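Local coordinates for glucose-6-phosphate isomerase (PDB 3QKI), which probably interconverts alpha-D-glucose 6-phosphate and beta-D-fructose 6-phosphate, an early isomerisation step of glycolysis, at residues R262-K265 with K266-S269; E182-Y185 with E186-Y190. One frame throughout, in Å; residues are numbered along the deposited sequence.

Contact 1: residues R262-K265 with K266-S269; sequences RSIK and KWLS
Lys-265 and Ser-269, one helical turn apart, meet at the carbonyl oxygen of Lys-265, which takes two hydrogen bonds from the same residue. Ser-269 N lies 2.9 Å from Lys-265 O. The hydroxyl also donates, with Ser-269 OG 2.9 Å from Lys-265 O, and the two donors arrive on opposite faces of the carbonyl plane. What brings the hydroxyl back over the preceding turn is its first torsion (chi1 -61°), which swings OG to the side of its own backbone N. The Lys-265 side chain leaves in another direction: fully extended, it carries NZ to the carbonyl of Phe-295, whose ring it also meets in a cation-pi contact.

Ile-264 works on the inner side of helix 255-268. Its carbonyl O accepts Leu-268 N at 2.8 Å, a fairly straight bond of 164° at the hydrogen. That oxygen also sits at the edge of the Trp-267 indole, in the ring plane, 3.9 Å from CE3. Alongside, Ile-264 CG2 lies 4.2 Å from Trp-267 CE3, the two side chains pointing the same way. Both reach Ile-235 of helix 228-235, while Ile-264 and Leu-268 rest on Val-245 of strand 243-248, part of the five-stranded parallel sheet.

Lys-266 hugs the previous turn with its aliphatic root: CG is 3.3 Å from Arg-262 O, the acceptor of the Lys-266 backbone N-H. Beyond CG the chain bends away, and it packs on Phe-457 of the second subunit, as Ser-263 does; Glu-460 of that subunit forms a salt bridge with Arg-262.

Gripping one oxygen from both faces fixes the rotation of the Ser-269 hydroxyl and holds this residue against the preceding turn. With Arg-262 reaching across the dimer and Lys-265 tied to Phe-295 of its own chain, the helix is anchored by polar groups as well as by the apolar branches seated on strand 243-248.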
ATOM      1  N   ARG A 262      25.334   7.932  -7.216  1.00 15.06           N
ATOM      2  CA  ARG A 262      26.736   7.963  -6.775  1.00 15.37           C
ATOM      3  C   ARG A 262      27.091   6.703  -5.981  1.00 19.16           C
ATOM      4  O   ARG A 262      28.171   6.126  -6.190  1.00 18.27           O
ATOM      5  CB  ARG A 262      27.065   9.236  -5.975  1.00 16.38           C
ATOM      6  CG  ARG A 262      27.042  10.499  -6.840  1.00 17.73           C
ATOM      7  CD  ARG A 262      27.509  11.726  -6.079  1.00 17.82           C
ATOM      8  NE  ARG A 262      26.738  12.029  -4.862  1.00 17.86           N
ATOM      9  CZ  ARG A 262      25.635  12.774  -4.838  1.00 30.52           C
ATOM     10  NH1 ARG A 262      25.129  13.265  -5.964  1.00 18.23           N
ATOM     11  NH2 ARG A 262      25.029  13.035  -3.692  1.00 19.32           N
ATOM     12  N   SER A 263      26.150   6.231  -5.138  1.00 15.92           N
ATOM     13  CA  SER A 263      26.332   5.023  -4.342  1.00 15.89           C
ATOM     14  C   SER A 263      26.426   3.773  -5.227  1.00 19.66           C
ATOM     15  O   SER A 263      27.290   2.927  -5.003  1.00 19.48           O
ATOM     16  CB  SER A 263      25.210   4.897  -3.308  1.00 19.65           C
ATOM     17  OG  SER A 263      25.160   6.035  -2.457  1.00 16.81           O
ATOM     18  N   ILE A 264      25.565   3.681  -6.248  1.00 15.92           N
ATOM     19  CA  ILE A 264      25.564   2.542  -7.164  1.00 15.81           C
ATOM     20  C   ILE A 264      26.782   2.572  -8.096  1.00 18.40           C
ATOM     21  O   ILE A 264      27.308   1.507  -8.438  1.00 19.34           O
ATOM     22  CB  ILE A 264      24.195   2.320  -7.863  1.00 17.96           C
ATOM     23  CG1 ILE A 264      23.121   1.906  -6.820  1.00 16.15           C
ATOM     24  CG2 ILE A 264      24.266   1.302  -9.031  1.00 16.22           C
ATOM     25  CD1 ILE A 264      23.358   0.519  -6.088  1.00 18.85           C
ATOM     26  N   LYS A 265      27.257   3.773  -8.446  1.00 14.74           N
ATOM     27  CA  LYS A 265      28.465   3.925  -9.259  1.00 13.91           C
ATOM     28  C   LYS A 265      29.680   3.432  -8.429  1.00 18.88           C
ATOM     29  O   LYS A 265      30.538   2.755  -8.980  1.00 17.80           O
ATOM     30  CB  LYS A 265      28.660   5.378  -9.701  1.00 14.90           C
ATOM     31  CG  LYS A 265      29.842   5.577 -10.645  1.00 23.12           C
ATOM     32  CD  LYS A 265      29.999   7.057 -10.948  1.00 20.40           C
ATOM     33  CE  LYS A 265      31.013   7.304 -12.020  1.00 44.10           C
ATOM     34  NZ  LYS A 265      31.343   8.753 -12.102  1.00 51.27           N
ATOM     35  N   LYS A 266      29.714   3.736  -7.105  1.00 16.34           N
ATOM     36  CA  LYS A 266      30.751   3.252  -6.194  1.00 16.82           C
ATOM     37  C   LYS A 266      30.691   1.711  -6.129  1.00 22.56           C
ATOM     38  O   LYS A 266      31.736   1.075  -6.207  1.00 23.30           O
ATOM     39  CB  LYS A 266      30.578   3.840  -4.779  1.00 20.18           C
ATOM     40  CG  LYS A 266      30.976   5.305  -4.663  1.00 32.04           C
ATOM     41  CD  LYS A 266      32.419   5.483  -4.281  1.00 39.30           C
ATOM     42  CE  LYS A 266      32.880   6.914  -4.482  1.00 34.93           C
ATOM     43  NZ  LYS A 266      32.357   7.831  -3.433  1.00 44.05           N
ATOM     44  N   TRP A 267      29.474   1.120  -6.039  1.00 18.39           N
ATOM     45  CA  TRP A 267      29.283  -0.337  -6.020  1.00 17.26           C
ATOM     46  C   TRP A 267      29.778  -0.954  -7.351  1.00 21.00           C
ATOM     47  O   TRP A 267      30.510  -1.952  -7.316  1.00 19.87           O
ATOM     48  CB  TRP A 267      27.813  -0.694  -5.752  1.00 14.19           C
ATOM     49  CG  TRP A 267      27.472  -2.153  -5.922  1.00 14.60           C
ATOM     50  CD1 TRP A 267      27.756  -3.173  -5.053  1.00 17.11           C
ATOM     51  CD2 TRP A 267      26.787  -2.748  -7.030  1.00 14.66           C
ATOM     52  NE1 TRP A 267      27.303  -4.366  -5.557  1.00 16.72           N
ATOM     53  CE2 TRP A 267      26.675  -4.133  -6.758  1.00 18.17           C
ATOM     54  CE3 TRP A 267      26.281  -2.249  -8.248  1.00 16.21           C
ATOM     55  CZ2 TRP A 267      26.013  -5.013  -7.619  1.00 17.22           C
ATOM     56  CZ3 TRP A 267      25.624  -3.127  -9.107  1.00 17.82           C
ATOM     57  CH2 TRP A 267      25.506  -4.494  -8.795  1.00 18.09           C
ATOM     58  N   LEU A 268      29.396  -0.350  -8.511  1.00 16.61           N
ATOM     59  CA  LEU A 268      29.875  -0.837  -9.819  1.00 16.44           C
ATOM     60  C   LEU A 268      31.422  -0.806  -9.869  1.00 21.38           C
ATOM     61  O   LEU A 268      32.032  -1.761 -10.354  1.00 21.79           O
ATOM     62  CB  LEU A 268      29.343   0.012 -11.002  1.00 16.17           C
ATOM     63  CG  LEU A 268      27.891  -0.154 -11.454  1.00 19.89           C
ATOM     64  CD1 LEU A 268      27.607   0.817 -12.617  1.00 18.56           C
ATOM     65  CD2 LEU A 268      27.585  -1.601 -11.893  1.00 20.15           C
ATOM     66  N   SER A 269      32.037   0.280  -9.351  1.00 17.36           N
ATOM     67  CA  SER A 269      33.488   0.518  -9.361  1.00 16.73           C
ATOM     68  C   SER A 269      34.306  -0.390  -8.444  1.00 20.59           C
ATOM     69  O   SER A 269      35.530  -0.353  -8.488  1.00 19.48           O
ATOM     70  CB  SER A 269      33.805   1.984  -9.086  1.00 19.19           C
ATOM     71  OG  SER A 269      33.213   2.781 -10.096  1.00 29.48           O
TER

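Contact 2: residues E182-Y185 with E186-Y190; sequences EFVY and EAMKY
Tyr-185 leans its ring forward along the helix, toward Lys-189, with CG trans to the backbone N (chi1 177°), and Lys-189, one turn on, answers with CG wedged between its own backbone N and carbonyl carbon (chi1 74°). Extended beyond that, the lysine chain passes the phenol obliquely, with CD 3.7 Å from Tyr-185 CE2. Glu-186, bent at chi2, brings OE2 to the same part of the ring, 3.7 Å from Tyr-185 CE2. Its carboxylate plane stands almost upright to the ring plane, at 82°. The lysine ammonium then closes a salt bridge, Lys-189 NZ to Glu-186 OE2 at 2.9 Å, on the syn side and somewhat out of the carboxylate plane; its bond to OE1 is weak.

All this rides on regular i to i+4 backbone bonding in helix 179-197, as in Glu-186 N to Glu-182 O at 3.0 Å. The helix is the connection of a beta-alpha-beta crossover, since it follows strand 168-172 and precedes its parallel neighbour, strand 219-223, in the sheet.

Across the turn, a water donates to Glu-182 OE2 and to Glu-186 OE2, 2.7 Å from each. It joins two like-charged carboxylates, whose repulsion is probably eased by Lys-189 and by Arg-233 of the second subunit, a salt-bridge partner of Glu-186 OE1. On the apolar side, Val-184 CG1 lies 4.0 Å from Met-188 CG. Phe-183 CE1 approaches Ala-187 CB at 4.2 Å, and Cys-526 of helix 523-543 packs against Phe-183, Ala-187 and Met-188.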
ATOM      1  N   GLU A 182       7.226   0.529 -12.394  1.00  8.00           N
ATOM      2  CA  GLU A 182       7.084  -0.645 -11.552  1.00  7.89           C
ATOM      3  C   GLU A 182       5.687  -1.266 -11.672  1.00 14.29           C
ATOM      4  O   GLU A 182       5.564  -2.502 -11.709  1.00 14.13           O
ATOM      5  CB  GLU A 182       7.486  -0.377 -10.087  1.00  9.14           C
ATOM      6  CG  GLU A 182       7.401  -1.662  -9.269  1.00 14.51           C
ATOM      7  CD  GLU A 182       8.133  -1.642  -7.951  1.00 22.93           C
ATOM      8  OE1 GLU A 182       8.130  -0.587  -7.282  1.00 26.95           O
ATOM      9  OE2 GLU A 182       8.695  -2.693  -7.576  1.00 21.12           O
ATOM     10  N   PHE A 183       4.651  -0.421 -11.806  1.00 11.95           N
ATOM     11  CA  PHE A 183       3.288  -0.920 -12.013  1.00 10.90           C
ATOM     12  C   PHE A 183       3.302  -1.807 -13.278  1.00 14.44           C
ATOM     13  O   PHE A 183       2.903  -2.961 -13.208  1.00 14.22           O
ATOM     14  CB  PHE A 183       2.263   0.253 -12.114  1.00 10.97           C
ATOM     15  CG  PHE A 183       1.157   0.096 -13.151  1.00 12.32           C
ATOM     16  CD1 PHE A 183       0.393  -1.066 -13.216  1.00 14.20           C
ATOM     17  CD2 PHE A 183       0.900   1.101 -14.076  1.00 15.28           C
ATOM     18  CE1 PHE A 183      -0.570  -1.238 -14.222  1.00 15.91           C
ATOM     19  CE2 PHE A 183      -0.104   0.950 -15.041  1.00 17.43           C
ATOM     20  CZ  PHE A 183      -0.827  -0.219 -15.107  1.00 15.20           C
ATOM     21  N   VAL A 184       3.772  -1.271 -14.413  1.00 12.29           N
ATOM     22  CA  VAL A 184       3.777  -1.985 -15.705  1.00 11.57           C
ATOM     23  C   VAL A 184       4.691  -3.205 -15.680  1.00 14.86           C
ATOM     24  O   VAL A 184       4.322  -4.249 -16.205  1.00 14.20           O
ATOM     25  CB  VAL A 184       4.060  -1.057 -16.923  1.00 14.95           C
ATOM     26  CG1 VAL A 184       3.995  -1.839 -18.247  1.00 14.53           C
ATOM     27  CG2 VAL A 184       3.081   0.115 -16.960  1.00 14.57           C
ATOM     28  N   TYR A 185       5.861  -3.086 -15.051  1.00 13.29           N
ATOM     29  CA  TYR A 185       6.806  -4.169 -14.939  1.00 13.21           C
ATOM     30  C   TYR A 185       6.175  -5.398 -14.224  1.00 15.26           C
ATOM     31  O   TYR A 185       6.141  -6.499 -14.772  1.00 12.83           O
ATOM     32  CB  TYR A 185       8.097  -3.699 -14.237  1.00 13.51           C
ATOM     33  CG  TYR A 185       9.059  -4.843 -14.052  1.00 14.49           C
ATOM     34  CD1 TYR A 185       9.690  -5.436 -15.151  1.00 14.71           C
ATOM     35  CD2 TYR A 185       9.269  -5.405 -12.792  1.00 14.50           C
ATOM     36  CE1 TYR A 185      10.504  -6.546 -14.999  1.00 13.79           C
ATOM     37  CE2 TYR A 185      10.077  -6.523 -12.633  1.00 15.26           C
ATOM     38  CZ  TYR A 185      10.704  -7.079 -13.738  1.00 17.30           C
ATOM     39  OH  TYR A 185      11.563  -8.119 -13.577  1.00 18.25           O
ATOM     40  N   GLU A 186       5.671  -5.191 -13.024  1.00 12.71           N
ATOM     41  CA  GLU A 186       5.024  -6.254 -12.262  1.00 12.12           C
ATOM     42  C   GLU A 186       3.757  -6.794 -12.951  1.00 16.69           C
ATOM     43  O   GLU A 186       3.504  -7.994 -12.893  1.00 16.21           O
ATOM     44  CB  GLU A 186       4.726  -5.778 -10.835  1.00 12.90           C
ATOM     45  CG  GLU A 186       5.982  -5.658  -9.981  1.00 16.56           C
ATOM     46  CD  GLU A 186       6.715  -6.958  -9.721  1.00 24.71           C
ATOM     47  OE1 GLU A 186       6.060  -8.026  -9.656  1.00 26.87           O
ATOM     48  OE2 GLU A 186       7.959  -6.913  -9.613  1.00 30.93           O
ATOM     49  N   ALA A 187       2.988  -5.918 -13.614  1.00 11.87           N
ATOM     50  CA  ALA A 187       1.765  -6.321 -14.301  1.00 12.00           C
ATOM     51  C   ALA A 187       2.038  -7.256 -15.477  1.00 16.64           C
ATOM     52  O   ALA A 187       1.306  -8.219 -15.690  1.00 13.36           O
ATOM     53  CB  ALA A 187       1.018  -5.092 -14.797  1.00 12.25           C
ATOM     54  N   MET A 188       3.075  -6.937 -16.248  1.00 13.84           N
ATOM     55  CA  MET A 188       3.389  -7.597 -17.510  1.00 13.33           C
ATOM     56  C   MET A 188       4.421  -8.722 -17.491  1.00 16.92           C
ATOM     57  O   MET A 188       4.445  -9.511 -18.434  1.00 17.86           O
ATOM     58  CB  MET A 188       3.768  -6.532 -18.562  1.00 14.48           C
ATOM     59  CG  MET A 188       2.652  -5.520 -18.860  1.00 18.09           C
ATOM     60  SD  MET A 188       0.965  -6.232 -18.972  1.00 20.99           S
ATOM     61  CE  MET A 188       1.220  -7.444 -20.276  1.00 17.06           C
ATOM     62  N   LYS A 189       5.313  -8.753 -16.505  1.00 12.71           N
ATOM     63  CA  LYS A 189       6.382  -9.746 -16.502  1.00 12.91           C
ATOM     64  C   LYS A 189       5.958 -11.196 -16.691  1.00 17.91           C
ATOM     65  O   LYS A 189       6.567 -11.892 -17.501  1.00 16.62           O
ATOM     66  CB  LYS A 189       7.398  -9.537 -15.371  1.00 14.47           C
ATOM     67  CG  LYS A 189       6.900  -9.930 -13.971  1.00 11.57           C
ATOM     68  CD  LYS A 189       7.977  -9.575 -12.925  1.00 16.23           C
ATOM     69  CE  LYS A 189       7.719 -10.285 -11.620  1.00 19.19           C
ATOM     70  NZ  LYS A 189       8.477  -9.655 -10.500  1.00 32.35           N
ATOM     71  N   TYR A 190       4.891 -11.636 -15.991  1.00 14.60           N
ATOM     72  CA  TYR A 190       4.408 -13.012 -16.109  1.00 13.31           C
ATOM     73  C   TYR A 190       3.716 -13.252 -17.413  1.00 16.00           C
ATOM     74  O   TYR A 190       3.789 -14.361 -17.922  1.00 13.26           O
ATOM     75  CB  TYR A 190       3.578 -13.458 -14.893  1.00 13.37           C
ATOM     76  CG  TYR A 190       4.483 -13.762 -13.722  1.00 15.34           C
ATOM     77  CD1 TYR A 190       5.288 -14.903 -13.716  1.00 17.23           C
ATOM     78  CD2 TYR A 190       4.630 -12.857 -12.675  1.00 15.88           C
ATOM     79  CE1 TYR A 190       6.139 -15.185 -12.651  1.00 14.72           C
ATOM     80  CE2 TYR A 190       5.500 -13.120 -11.608  1.00 16.88           C
ATOM     81  CZ  TYR A 190       6.242 -14.294 -11.596  1.00 20.87           C
ATOM     82  OH  TYR A 190       7.134 -14.541 -10.567  1.00 18.27           O
TER
HETATM   83  O   HOH W   1       9.486  -4.743  -9.069  1.00 16.25           O

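How the contacts relate
Contact 2 comes first along the chain, on helix 179-197, which starts just after Gly-176 and Ser-177 in the loop that follows strand 168-172. The chain then runs through strand 219-223, helix 228-235 and strand 243-248, passes Ser-249, Lys-250, Thr-251 and Thr-254, which bind fructose 6-phosphate, and enters helix 255-268, where contact 1 lies. Each contact joins consecutive residues, so neither closes a loop; they stand in series, without nesting or crossing, and the centres of contacts 1 and 2 are about 27 Å apart. Helix 228-235 relates them: in its own chain it packs on contact 1, while its copy in the second subunit supplies Arg-233 to contact 2. Contact 1 also touches the second subunit, through Arg-262 and Ser-263.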